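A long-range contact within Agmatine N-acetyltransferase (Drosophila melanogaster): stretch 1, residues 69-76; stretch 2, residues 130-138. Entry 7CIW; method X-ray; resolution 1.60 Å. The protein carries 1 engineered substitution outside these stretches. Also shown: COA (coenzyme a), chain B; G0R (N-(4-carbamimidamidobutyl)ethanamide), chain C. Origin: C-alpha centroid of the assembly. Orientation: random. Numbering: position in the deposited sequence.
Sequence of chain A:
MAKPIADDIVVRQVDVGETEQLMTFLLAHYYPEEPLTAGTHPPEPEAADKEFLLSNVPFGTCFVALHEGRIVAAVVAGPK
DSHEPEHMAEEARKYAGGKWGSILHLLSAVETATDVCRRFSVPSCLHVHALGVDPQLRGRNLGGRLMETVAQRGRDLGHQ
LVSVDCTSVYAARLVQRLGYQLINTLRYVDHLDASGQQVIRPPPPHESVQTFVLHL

Stretch 1 69-76: GRIVAAVV
Stretch 2, residues 130-138: ALGVDPQLR

A salt bridge joins the stretches: Arg 70 NH2 lies 3.0 Å from Asp 134 OD2. Arg 70 reaches it with chi1 and chi2 both t and chi3 near 129°, and Asp 134 answers with chi1 t. The other carboxylate oxygen is used locally, Gln 136 N donating to Asp 134 OD1 at 2.9 Å, so one acid both pairs with the neighbouring strand and pins its own turn. A water extends the cluster, accepting from Arg 70 NH2 and donating to Gln 136 OE1, each at 2.7 Å.

Inward, strands 70-76 and 130-133 run antiparallel (176°), their axes 4.7 Å apart at closest. Ala 74 and Gly 132 form a hydrogen-bonded pair: Ala 74 N to Gly 132 O, 2.9 Å, and Gly 132 N to Ala 74 O, 3.0 Å. Val 76 and Ala 130 repeat it, Val 76 N to Ala 130 O at 2.8 Å and Ala 130 N to Val 76 O at 3.1 Å. Between and beyond lie the non-hydrogen-bonded pairs Val 75 with Leu 131 (CA to CA 4.5 Å) and Ala 73 with Val 133 (CA to CA 4.2 Å). Val 72, at phi/psi -116/-6, leaves extended geometry, yet its O still accepts from Asp 134 N at 2.8 Å. Past Asp 134 the chain turns through 3-10 residues 135-137, Leu 137 N bonding Asp 134 O at 2.8 Å.

Within the ladder, packing follows register. On one face Val 75 CB (chi1 p) meets Leu 131 CD1 (chi1 t, chi2 p) at 3.7 Å, and Ala 73 CB meets Val 133 CG2 (chi1 t) at 3.9 Å. On the other, Val 76 CB (chi1 t) lies 4.0 Å from Ala 130 CB, while Gly 132 offers Ala 74 no side-chain partner. Beyond the ladder, the 3-10 segment supplies Leu 137 CD2 (chi1, chi2 m), 4.0 Å from Val 72 CG1 (chi1 m).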

ATOM      1  N   GLY A  69      12.123 -19.849  -5.127  1.00 27.04           N
ATOM      2  CA  GLY A  69      12.808 -19.043  -4.144  1.00 26.52           C
ATOM      3  C   GLY A  69      12.840 -17.559  -4.432  1.00 24.19           C
ATOM      4  O   GLY A  69      13.330 -16.796  -3.592  1.00 28.54           O
ATOM      5  N   ARG A  70      12.323 -17.124  -5.573  1.00 22.46           N
ATOM      6  CA  ARG A  70      12.350 -15.724  -5.977  1.00 22.48           C
ATOM      7  C   ARG A  70      10.999 -15.086  -5.680  1.00 19.39           C
ATOM      8  O   ARG A  70       9.950 -15.668  -5.985  1.00 21.57           O
ATOM      9  CB  ARG A  70      12.682 -15.614  -7.467  1.00 23.96           C
ATOM     10  CG  ARG A  70      12.567 -14.233  -8.067  1.00 30.86           C
ATOM     11  CD  ARG A  70      13.195 -14.200  -9.463  1.00 34.10           C
ATOM     12  NE  ARG A  70      12.306 -13.620 -10.472  1.00 39.61           N
ATOM     13  CZ  ARG A  70      12.718 -12.836 -11.467  1.00 34.69           C
ATOM     14  NH1 ARG A  70      14.004 -12.536 -11.588  1.00 38.70           N
ATOM     15  NH2 ARG A  70      11.843 -12.348 -12.340  1.00 36.89           N
ATOM     16  N   ILE A  71      11.021 -13.898  -5.089  1.00 19.56           N
ATOM     17  CA  ILE A  71       9.777 -13.168  -4.848  1.00 17.66           C
ATOM     18  C   ILE A  71       9.274 -12.599  -6.167  1.00 20.76           C
ATOM     19  O   ILE A  71      10.010 -11.903  -6.877  1.00 19.09           O
ATOM     20  CB  ILE A  71       9.984 -12.057  -3.806  1.00 16.72           C
ATOM     21  CG1 ILE A  71      10.365 -12.662  -2.457  1.00 14.91           C
ATOM     22  CG2 ILE A  71       8.721 -11.187  -3.697  1.00 17.25           C
ATOM     23  CD1 ILE A  71      10.922 -11.641  -1.471  1.00 18.61           C
ATOM     24  N   VAL A  72       8.021 -12.904  -6.500  1.00 16.81           N
ATOM     25  CA  VAL A  72       7.392 -12.398  -7.714  1.00 17.32           C
ATOM     26  C   VAL A  72       6.208 -11.491  -7.419  1.00 15.33           C
ATOM     27  O   VAL A  72       5.657 -10.888  -8.353  1.00 15.57           O
ATOM     28  CB  VAL A  72       6.969 -13.554  -8.653  1.00 17.62           C
ATOM     29  CG1 VAL A  72       8.208 -14.263  -9.178  1.00 19.79           C
ATOM     30  CG2 VAL A  72       6.068 -14.550  -7.934  1.00 17.20           C
ATOM     31  N   ALA A  73       5.809 -11.359  -6.159  1.00 14.81           N
ATOM     32  CA  ALA A  73       4.744 -10.442  -5.780  1.00 13.61           C
ATOM     33  C   ALA A  73       4.838 -10.220  -4.276  1.00 13.58           C
ATOM     34  O   ALA A  73       5.355 -11.068  -3.547  1.00 15.12           O
ATOM     35  CB  ALA A  73       3.362 -10.982  -6.170  1.00 16.34           C
ATOM     36  N   ALA A  74       4.334  -9.082  -3.816  1.00 12.34           N
ATOM     37  CA  ALA A  74       4.418  -8.785  -2.394  1.00 11.32           C
ATOM     38  C   ALA A  74       3.297  -7.848  -1.981  1.00 12.07           C
ATOM     39  O   ALA A  74       2.851  -7.008  -2.766  1.00 12.90           O
ATOM     40  CB  ALA A  74       5.766  -8.142  -2.028  1.00 17.29           C
ATOM     41  N   VAL A  75       2.871  -7.979  -0.724  1.00 12.20           N
ATOM     42  CA  VAL A  75       1.924  -7.050  -0.117  1.00 12.83           C
ATOM     43  C   VAL A  75       2.427  -6.680   1.272  1.00 12.12           C
ATOM     44  O   VAL A  75       2.953  -7.522   2.006  1.00 13.03           O
ATOM     45  CB  VAL A  75       0.495  -7.650  -0.088  1.00 10.32           C
ATOM     46  CG1 VAL A  75       0.429  -8.919   0.793  1.00 11.62           C
ATOM     47  CG2 VAL A  75      -0.553  -6.592   0.326  1.00 11.14           C
ATOM     48  N   VAL A  76       2.332  -5.399   1.604  1.00 11.51           N
ATOM     49  CA  VAL A  76       2.751  -4.885   2.900  1.00 10.04           C
ATOM     50  C   VAL A  76       1.528  -4.246   3.529  1.00 13.01           C
ATOM     51  O   VAL A  76       0.900  -3.376   2.915  1.00 12.89           O
ATOM     52  CB  VAL A  76       3.899  -3.871   2.766  1.00 14.26           C
ATOM     53  CG1 VAL A  76       4.183  -3.202   4.107  1.00 15.17           C
ATOM     54  CG2 VAL A  76       5.147  -4.544   2.224  1.00 17.67           C
ATOM     55  N   ALA A 130       1.362  -1.390   0.541  1.00 11.34           N
ATOM     56  CA  ALA A 130       2.039  -1.603  -0.736  1.00 12.09           C
ATOM     57  C   ALA A 130       1.593  -2.925  -1.336  1.00 12.11           C
ATOM     58  O   ALA A 130       1.376  -3.892  -0.609  1.00 12.40           O
ATOM     59  CB  ALA A 130       3.560  -1.597  -0.551  1.00 12.54           C
ATOM     60  N   LEU A 131       1.419  -2.937  -2.656  1.00 11.44           N
ATOM     61  CA  LEU A 131       1.073  -4.139  -3.415  1.00 10.96           C
ATOM     62  C   LEU A 131       1.794  -4.070  -4.748  1.00 12.02           C
ATOM     63  O   LEU A 131       1.617  -3.096  -5.482  1.00 13.44           O
ATOM     64  CB  LEU A 131      -0.437  -4.223  -3.625  1.00 12.50           C
ATOM     65  CG  LEU A 131      -0.894  -5.468  -4.373  1.00 11.33           C
ATOM     66  CD1 LEU A 131      -0.747  -6.690  -3.491  1.00 12.45           C
ATOM     67  CD2 LEU A 131      -2.339  -5.283  -4.823  1.00 14.05           C
ATOM     68  N   GLY A 132       2.588  -5.092  -5.074  1.00 13.09           N
ATOM     69  CA  GLY A 132       3.292  -5.115  -6.351  1.00 11.74           C
ATOM     70  C   GLY A 132       3.439  -6.527  -6.867  1.00 13.86           C
ATOM     71  O   GLY A 132       3.547  -7.480  -6.090  1.00 14.21           O
ATOM     72  N   VAL A 133       3.422  -6.663  -8.196  1.00 14.45           N
ATOM     73  CA  VAL A 133       3.568  -7.939  -8.890  1.00 13.74           C
ATOM     74  C   VAL A 133       4.616  -7.762  -9.983  1.00 15.59           C
ATOM     75  O   VAL A 133       4.598  -6.753 -10.695  1.00 16.38           O
ATOM     76  CB  VAL A 133       2.233  -8.420  -9.497  1.00 14.72           C
ATOM     77  CG1 VAL A 133       2.441  -9.695 -10.298  1.00 16.08           C
ATOM     78  CG2 VAL A 133       1.202  -8.680  -8.402  1.00 14.84           C
ATOM     79  N   ASP A 134       5.537  -8.723 -10.088  1.00 14.37           N
ATOM     80  CA  ASP A 134       6.505  -8.769 -11.179  1.00 15.69           C
ATOM     81  C   ASP A 134       5.776  -8.647 -12.514  1.00 20.63           C
ATOM     82  O   ASP A 134       4.793  -9.364 -12.744  1.00 18.31           O
ATOM     83  CB  ASP A 134       7.279 -10.093 -11.099  1.00 17.98           C
ATOM     84  CG  ASP A 134       8.446 -10.192 -12.084  1.00 24.33           C
ATOM     85  OD1 ASP A 134       8.304  -9.864 -13.278  1.00 23.11           O
ATOM     86  OD2 ASP A 134       9.513 -10.668 -11.655  1.00 27.51           O
ATOM     87  N   PRO A 135       6.212  -7.755 -13.404  1.00 20.14           N
ATOM     88  CA  PRO A 135       5.524  -7.595 -14.696  1.00 22.77           C
ATOM     89  C   PRO A 135       5.343  -8.897 -15.451  1.00 23.04           C
ATOM     90  O   PRO A 135       4.332  -9.070 -16.141  1.00 24.49           O
ATOM     91  CB  PRO A 135       6.442  -6.623 -15.449  1.00 24.41           C
ATOM     92  CG  PRO A 135       7.121  -5.851 -14.368  1.00 26.86           C
ATOM     93  CD  PRO A 135       7.347  -6.832 -13.264  1.00 21.92           C
ATOM     94  N   GLN A 136       6.277  -9.840 -15.311  1.00 19.47           N
ATOM     95  CA  GLN A 136       6.154 -11.116 -16.002  1.00 22.02           C
ATOM     96  C   GLN A 136       5.043 -11.990 -15.440  1.00 22.73           C
ATOM     97  O   GLN A 136       4.654 -12.967 -16.088  1.00 25.31           O
ATOM     98  CB  GLN A 136       7.480 -11.868 -15.932  1.00 21.26           C
ATOM     99  CG  GLN A 136       8.533 -11.314 -16.860  1.00 24.13           C
ATOM    100  CD  GLN A 136       9.731 -12.224 -16.984  1.00 28.12           C
ATOM    101  OE1 GLN A 136      10.288 -12.681 -15.980  1.00 27.94           O
ATOM    102  NE2 GLN A 136      10.142 -12.496 -18.219  1.00 25.56           N
ATOM    103  N   LEU A 137       4.534 -11.682 -14.250  1.00 19.56           N
ATOM    104  CA  LEU A 137       3.463 -12.460 -13.640  1.00 23.62           C
ATOM    105  C   LEU A 137       2.163 -11.673 -13.531  1.00 21.15           C
ATOM    106  O   LEU A 137       1.234 -12.125 -12.856  1.00 22.60           O
ATOM    107  CB  LEU A 137       3.891 -12.956 -12.257  1.00 23.10           C
ATOM    108  CG  LEU A 137       4.810 -14.175 -12.073  1.00 26.06           C
ATOM    109  CD1 LEU A 137       4.179 -15.425 -12.665  1.00 29.20           C
ATOM    110  CD2 LEU A 137       6.196 -13.942 -12.654  1.00 23.79           C
ATOM    111  N   ARG A 138       2.075 -10.501 -14.156  1.00 19.35           N
ATOM    112  CA  ARG A 138       0.866  -9.699 -14.042  1.00 18.91           C
ATOM    113  C   ARG A 138      -0.250 -10.282 -14.897  1.00 22.14           C
ATOM    114  O   ARG A 138      -0.010 -10.921 -15.924  1.00 24.51           O
ATOM    115  CB  ARG A 138       1.139  -8.243 -14.428  1.00 21.68           C
ATOM    116  CG  ARG A 138       1.956  -7.508 -13.364  1.00 18.83           C
ATOM    117  CD  ARG A 138       2.258  -6.068 -13.708  1.00 22.46           C
ATOM    118  NE  ARG A 138       3.230  -5.518 -12.764  1.00 19.86           N
ATOM    119  CZ  ARG A 138       3.945  -4.418 -12.974  1.00 19.92           C
ATOM    120  NH1 ARG A 138       3.790  -3.720 -14.097  1.00 20.82           N
ATOM    121  NH2 ARG A 138       4.816  -4.013 -12.055  1.00 19.02           N
TER
HETATM  122  N1A COA B 301       0.190  -2.056 -16.432  1.00 25.29           N
HETATM  123  C2A COA B 301      -0.561  -2.451 -17.497  1.00 23.60           C
HETATM  124  N3A COA B 301      -1.520  -3.425 -17.351  1.00 25.01           N
HETATM  125  C4A COA B 301      -1.725  -4.000 -16.155  1.00 21.94           C
HETATM  126  C5A COA B 301      -0.979  -3.612 -15.110  1.00 23.63           C
HETATM  127  C6A COA B 301      -0.022  -2.629 -15.261  1.00 25.19           C
HETATM  128  N6A COA B 301       1.013  -1.888 -14.431  1.00 22.72           N
HETATM  129  N7A COA B 301      -1.349  -4.315 -14.010  1.00 20.88           N
HETATM  130  C8A COA B 301      -2.331  -5.154 -14.367  1.00 21.59           C
HETATM  131  N9A COA B 301      -2.564  -4.953 -15.673  1.00 21.46           N
HETATM  132  C1B COA B 301      -3.380  -5.517 -16.577  1.00 20.79           C
HETATM  133  C2B COA B 301      -3.012  -7.020 -16.627  1.00 21.80           C
HETATM  134  O2B COA B 301      -1.859  -7.284 -17.518  1.00 23.79           O
HETATM  135  C3B COA B 301      -4.148  -7.656 -16.976  1.00 21.57           C
HETATM  136  O3B COA B 301      -4.523  -7.508 -18.372  1.00 22.77           O
HETATM  137  P3B COA B 301      -4.107  -8.596 -19.560  1.00 22.31           P
HETATM  138  O7A COA B 301      -4.001  -9.994 -18.982  1.00 23.51           O
HETATM  139  O8A COA B 301      -5.113  -8.509 -20.712  1.00 19.95           O
HETATM  140  O9A COA B 301      -2.743  -8.138 -20.057  1.00 25.52           O
HETATM  141  C4B COA B 301      -5.315  -6.810 -16.207  1.00 20.36           C
HETATM  142  O4B COA B 301      -4.852  -5.578 -16.039  1.00 23.36           O
HETATM  143  C5B COA B 301      -5.715  -7.456 -14.903  1.00 21.70           C
HETATM  144  O5B COA B 301      -4.525  -7.870 -14.245  1.00 22.22           O
HETATM  145  P1A COA B 301      -4.511  -8.152 -12.592  1.00 22.80           P
HETATM  146  O1A COA B 301      -5.733  -7.579 -11.870  1.00 23.12           O
HETATM  147  O2A COA B 301      -4.316  -9.641 -12.344  1.00 27.60           O
HETATM  148  O3A COA B 301      -3.210  -7.304 -12.066  1.00 20.27           O
HETATM  149  P2A COA B 301      -1.998  -7.845 -11.099  1.00 19.51           P
HETATM  150  O4A COA B 301      -1.167  -8.858 -11.826  1.00 19.04           O
HETATM  151  O5A COA B 301      -2.576  -8.352  -9.797  1.00 19.11           O
HETATM  152  O6A COA B 301      -1.141  -6.454 -10.902  1.00 18.44           O
HETATM  153  CBP COA B 301      -0.684  -4.540  -9.681  1.00 16.63           C
HETATM  154  CCP COA B 301      -1.772  -5.358 -10.327  1.00 17.85           C
HETATM  155  CDP COA B 301      -0.162  -5.343  -8.441  1.00 16.59           C
HETATM  156  CEP COA B 301      -1.245  -3.185  -9.224  1.00 17.22           C
HETATM  157  CAP COA B 301       0.406  -4.295 -10.722  1.00 17.57           C
HETATM  158  OAP COA B 301      -0.111  -3.452 -11.723  1.00 19.46           O
HETATM  159  C9P COA B 301       1.676  -3.628 -10.158  1.00 17.36           C
HETATM  160  O9P COA B 301       2.495  -4.227  -9.531  1.00 15.30           O
HETATM  161  N8P COA B 301       1.888  -2.224 -10.445  1.00 17.44           N
HETATM  162  C7P COA B 301       3.103  -1.515 -10.003  1.00 16.89           C
HETATM  163  C6P COA B 301       3.109  -1.099  -8.469  1.00 14.99           C
HETATM  164  C5P COA B 301       1.788  -0.423  -8.203  1.00 16.66           C
HETATM  165  O5P COA B 301       1.407   0.518  -8.849  1.00 16.22           O
HETATM  166  N4P COA B 301       0.989  -0.995  -7.080  1.00 15.21           N
HETATM  167  C3P COA B 301      -0.331  -0.525  -6.693  1.00 18.72           C
HETATM  168  C2P COA B 301      -0.321   0.887  -6.106  1.00 19.13           C
HETATM  169  S1P COA B 301      -2.040   1.032  -5.530  1.00 17.41           S
HETATM  170  C10 G0R C 302       5.294   4.622  -0.609  1.00 18.54           C
HETATM  171  N12 G0R C 302       6.056   5.238  -1.688  1.00 19.86           N
HETATM  172  C1  G0R C 302      -1.313  -0.516  -2.057  1.00 14.72           C
HETATM  173  C2  G0R C 302      -0.331   0.562  -2.510  1.00 13.75           C
HETATM  174  C5  G0R C 302       0.273   3.013  -2.651  1.00 15.56           C
HETATM  175  C6  G0R C 302       1.064   3.553  -1.457  1.00 17.97           C
HETATM  176  C7  G0R C 302       1.878   4.804  -1.805  1.00 19.89           C
HETATM  177  C8  G0R C 302       3.386   4.592  -1.989  1.00 23.36           C
HETATM  178  N4  G0R C 302      -0.634   1.953  -2.241  1.00 13.38           N
HETATM  179  N9  G0R C 302       4.079   4.333  -0.747  1.00 27.87           N
HETATM  180  N11 G0R C 302       5.934   4.327   0.648  1.00 25.82           N
HETATM  181  O3  G0R C 302       0.674   0.259  -3.063  1.00 15.81           O
HETATM  182  O   HOH W   1      12.603 -11.846 -14.912  1.00 26.92           O